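Local coordinates for EvdO2 (Micromonospora carbonacea, PDB 4XAB), which probably catalyses an oxidative cyclization in orthosomycin biosynthesis, as a metal-dependent oxygenase with a double-stranded beta-helix fold, at residues Val207-Asp210 and Pro214-Ala217. Numbering follows the deposited sequence.
Sequences VVHD and PHYA. With NI (nickel (II) ion), chain B.
H209 and H215 share one side-chain habit: each carries its CG between the backbone N and the carbonyl carbon (chi1 59° and 50°), which turns each ring toward the other strand, 206-210 facing 215-217. With the CA atoms of H209 and H215 8.7 Å apart, the backbones exchange no hydrogen bond; the imidazoles alone bridge the gap. They meet obliquely, planes inclined at 42° and centroids 4.1 Å apart, an arrangement that is neither a parallel stack nor a T. The leading atom is NE2 of H209, which sits over one face of the H215 ring near its rim and comes within 3.3 Å of H215 CE1. Although it also lies close to H215 NE2, no hydrogen bond joins those nitrogens, because the latter's lone pair is spent on nickel at 2.1 Å.

The pair is a worked example of first and second shells meeting at a metal. H215 completes the His-Asp-His triad with H129 and D131, the facial set familiar from iron- and 2-oxoglutarate-dependent oxygenases such as phytanoyl-CoA dioxygenase. Its ND1 is hydrogen-bonded to the carbonyl oxygen of T213, and between this bond and the nickel the rotation of the ring is set. H209, which binds no metal, acts instead on D131: its NE2 is hydrogen-bonded to OD2 of that carboxylate, whose OD1 is on the nickel. A longer contact, 3.3 Å, runs from H209 NE2 to the oxygen of a nickel-bound water in the plane of the ring. Nickel probably stands in for the iron used by this family. Since a carboxylate OD2 would be expected to accept, NE2 of H209 probably carries the hydrogen, leaving ND1 to accept from the Y162 hydroxyl and making H209 a second-shell partner of the nickel-bound D131.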
ATOM      1  N   VAL A 207       4.880  -2.039  -6.653  1.00 11.15           N
ATOM      2  CA  VAL A 207       3.654  -2.146  -7.397  1.00 12.99           C
ATOM      3  C   VAL A 207       2.919  -0.829  -7.211  1.00 10.92           C
ATOM      4  O   VAL A 207       3.027  -0.165  -6.163  1.00 12.75           O
ATOM      5  CB  VAL A 207       2.776  -3.339  -6.945  1.00 16.96           C
ATOM      6  CG1 VAL A 207       3.407  -4.650  -7.388  1.00 21.83           C
ATOM      7  CG2 VAL A 207       2.594  -3.324  -5.451  1.00 18.31           C
ATOM      8  N   VAL A 208       2.239  -0.442  -8.270  1.00 11.40           N
ATOM      9  CA  VAL A 208       1.453   0.795  -8.290  1.00 11.69           C
ATOM     10  C   VAL A 208      -0.006   0.439  -8.548  1.00 13.17           C
ATOM     11  O   VAL A 208      -0.283  -0.305  -9.474  1.00 16.29           O
ATOM     12  CB  VAL A 208       1.958   1.736  -9.394  1.00 13.84           C
ATOM     13  CG1 VAL A 208       1.211   3.068  -9.354  1.00 12.29           C
ATOM     14  CG2 VAL A 208       3.480   1.938  -9.263  1.00 15.12           C
ATOM     15  N   HIS A 209      -0.951   0.952  -7.756  1.00 13.03           N
ATOM     16  CA  HIS A 209      -2.352   0.676  -8.080  1.00 12.87           C
ATOM     17  C   HIS A 209      -3.271   1.847  -7.816  1.00 10.34           C
ATOM     18  O   HIS A 209      -3.070   2.642  -6.892  1.00 14.49           O
ATOM     19  CB  HIS A 209      -2.900  -0.555  -7.325  1.00 14.25           C
ATOM     20  CG  HIS A 209      -2.842  -0.451  -5.831  1.00 16.17           C
ATOM     21  ND1 HIS A 209      -1.793  -0.960  -5.093  1.00 17.67           N
ATOM     22  CD2 HIS A 209      -3.720   0.063  -4.935  1.00 18.82           C
ATOM     23  CE1 HIS A 209      -2.015  -0.737  -3.810  1.00 17.96           C
ATOM     24  NE2 HIS A 209      -3.180  -0.127  -3.686  1.00 21.09           N
ATOM     25  N   ASP A 210      -4.293   1.906  -8.651  1.00 11.18           N
ATOM     26  CA  ASP A 210      -5.352   2.913  -8.558  1.00 11.27           C
ATOM     27  C   ASP A 210      -6.157   2.782  -7.259  1.00 15.13           C
ATOM     28  O   ASP A 210      -6.257   1.701  -6.687  1.00 12.46           O
ATOM     29  CB  ASP A 210      -6.275   2.784  -9.772  1.00 11.73           C
ATOM     30  CG  ASP A 210      -7.310   3.896  -9.846  1.00 20.96           C
ATOM     31  OD1 ASP A 210      -8.459   3.710  -9.378  1.00 17.30           O
ATOM     32  OD2 ASP A 210      -6.963   4.965 -10.368  1.00 20.26           O
ATOM     33  N   PRO A 214      -9.197  -3.474  -6.830  1.00 12.66           N
ATOM     34  CA  PRO A 214      -9.238  -4.390  -5.682  1.00 12.51           C
ATOM     35  C   PRO A 214      -7.901  -5.094  -5.482  1.00 14.83           C
ATOM     36  O   PRO A 214      -7.249  -5.491  -6.465  1.00 13.72           O
ATOM     37  CB  PRO A 214     -10.336  -5.399  -6.062  1.00 13.91           C
ATOM     38  CG  PRO A 214     -11.168  -4.688  -7.102  1.00 14.03           C
ATOM     39  CD  PRO A 214     -10.160  -3.853  -7.875  1.00 14.03           C
ATOM     40  N   HIS A 215      -7.473  -5.213  -4.230  1.00 13.18           N
ATOM     41  CA  HIS A 215      -6.253  -5.960  -3.951  1.00 15.06           C
ATOM     42  C   HIS A 215      -6.330  -6.717  -2.637  1.00 15.63           C
ATOM     43  O   HIS A 215      -7.170  -6.442  -1.790  1.00 14.92           O
ATOM     44  CB  HIS A 215      -5.018  -5.038  -3.970  1.00 13.86           C
ATOM     45  CG  HIS A 215      -5.160  -3.793  -3.143  1.00 15.49           C
ATOM     46  ND1 HIS A 215      -5.919  -2.714  -3.543  1.00 13.37           N
ATOM     47  CD2 HIS A 215      -4.607  -3.445  -1.957  1.00 16.55           C
ATOM     48  CE1 HIS A 215      -5.849  -1.766  -2.622  1.00 14.72           C
ATOM     49  NE2 HIS A 215      -5.048  -2.176  -1.658  1.00 14.99           N
ATOM     50  N   TYR A 216      -5.421  -7.677  -2.496  1.00 13.35           N
ATOM     51  CA  TYR A 216      -5.386  -8.618  -1.381  1.00 16.16           C
ATOM     52  C   TYR A 216      -3.925  -8.893  -1.098  1.00 17.47           C
ATOM     53  O   TYR A 216      -3.108  -8.838  -2.010  1.00 15.49           O
ATOM     54  CB  TYR A 216      -6.133  -9.897  -1.758  1.00 15.49           C
ATOM     55  CG  TYR A 216      -5.761 -11.144  -1.000  1.00 15.23           C
ATOM     56  CD1 TYR A 216      -4.680 -11.933  -1.388  1.00 18.98           C
ATOM     57  CD2 TYR A 216      -6.521 -11.555   0.081  1.00 21.70           C
ATOM     58  CE1 TYR A 216      -4.355 -13.077  -0.699  1.00 20.46           C
ATOM     59  CE2 TYR A 216      -6.206 -12.697   0.774  1.00 23.61           C
ATOM     60  CZ  TYR A 216      -5.122 -13.449   0.382  1.00 21.17           C
ATOM     61  OH  TYR A 216      -4.818 -14.592   1.072  1.00 26.55           O
ATOM     62  N   ALA A 217      -3.582  -9.167   0.155  1.00 19.50           N
ATOM     63  CA  ALA A 217      -2.236  -9.654   0.457  1.00 22.00           C
ATOM     64  C   ALA A 217      -2.325 -10.882   1.331  1.00 26.41           C
ATOM     65  O   ALA A 217      -3.081 -10.910   2.298  1.00 22.21           O
ATOM     66  CB  ALA A 217      -1.393  -8.577   1.137  1.00 18.75           C
TER
HETATM   67 NI    NI B 301      -5.057  -1.170   0.154  1.00 16.57          NI
HETATM   68  O   HOH W   1      -3.456  -0.104  -0.433  1.00 22.78           O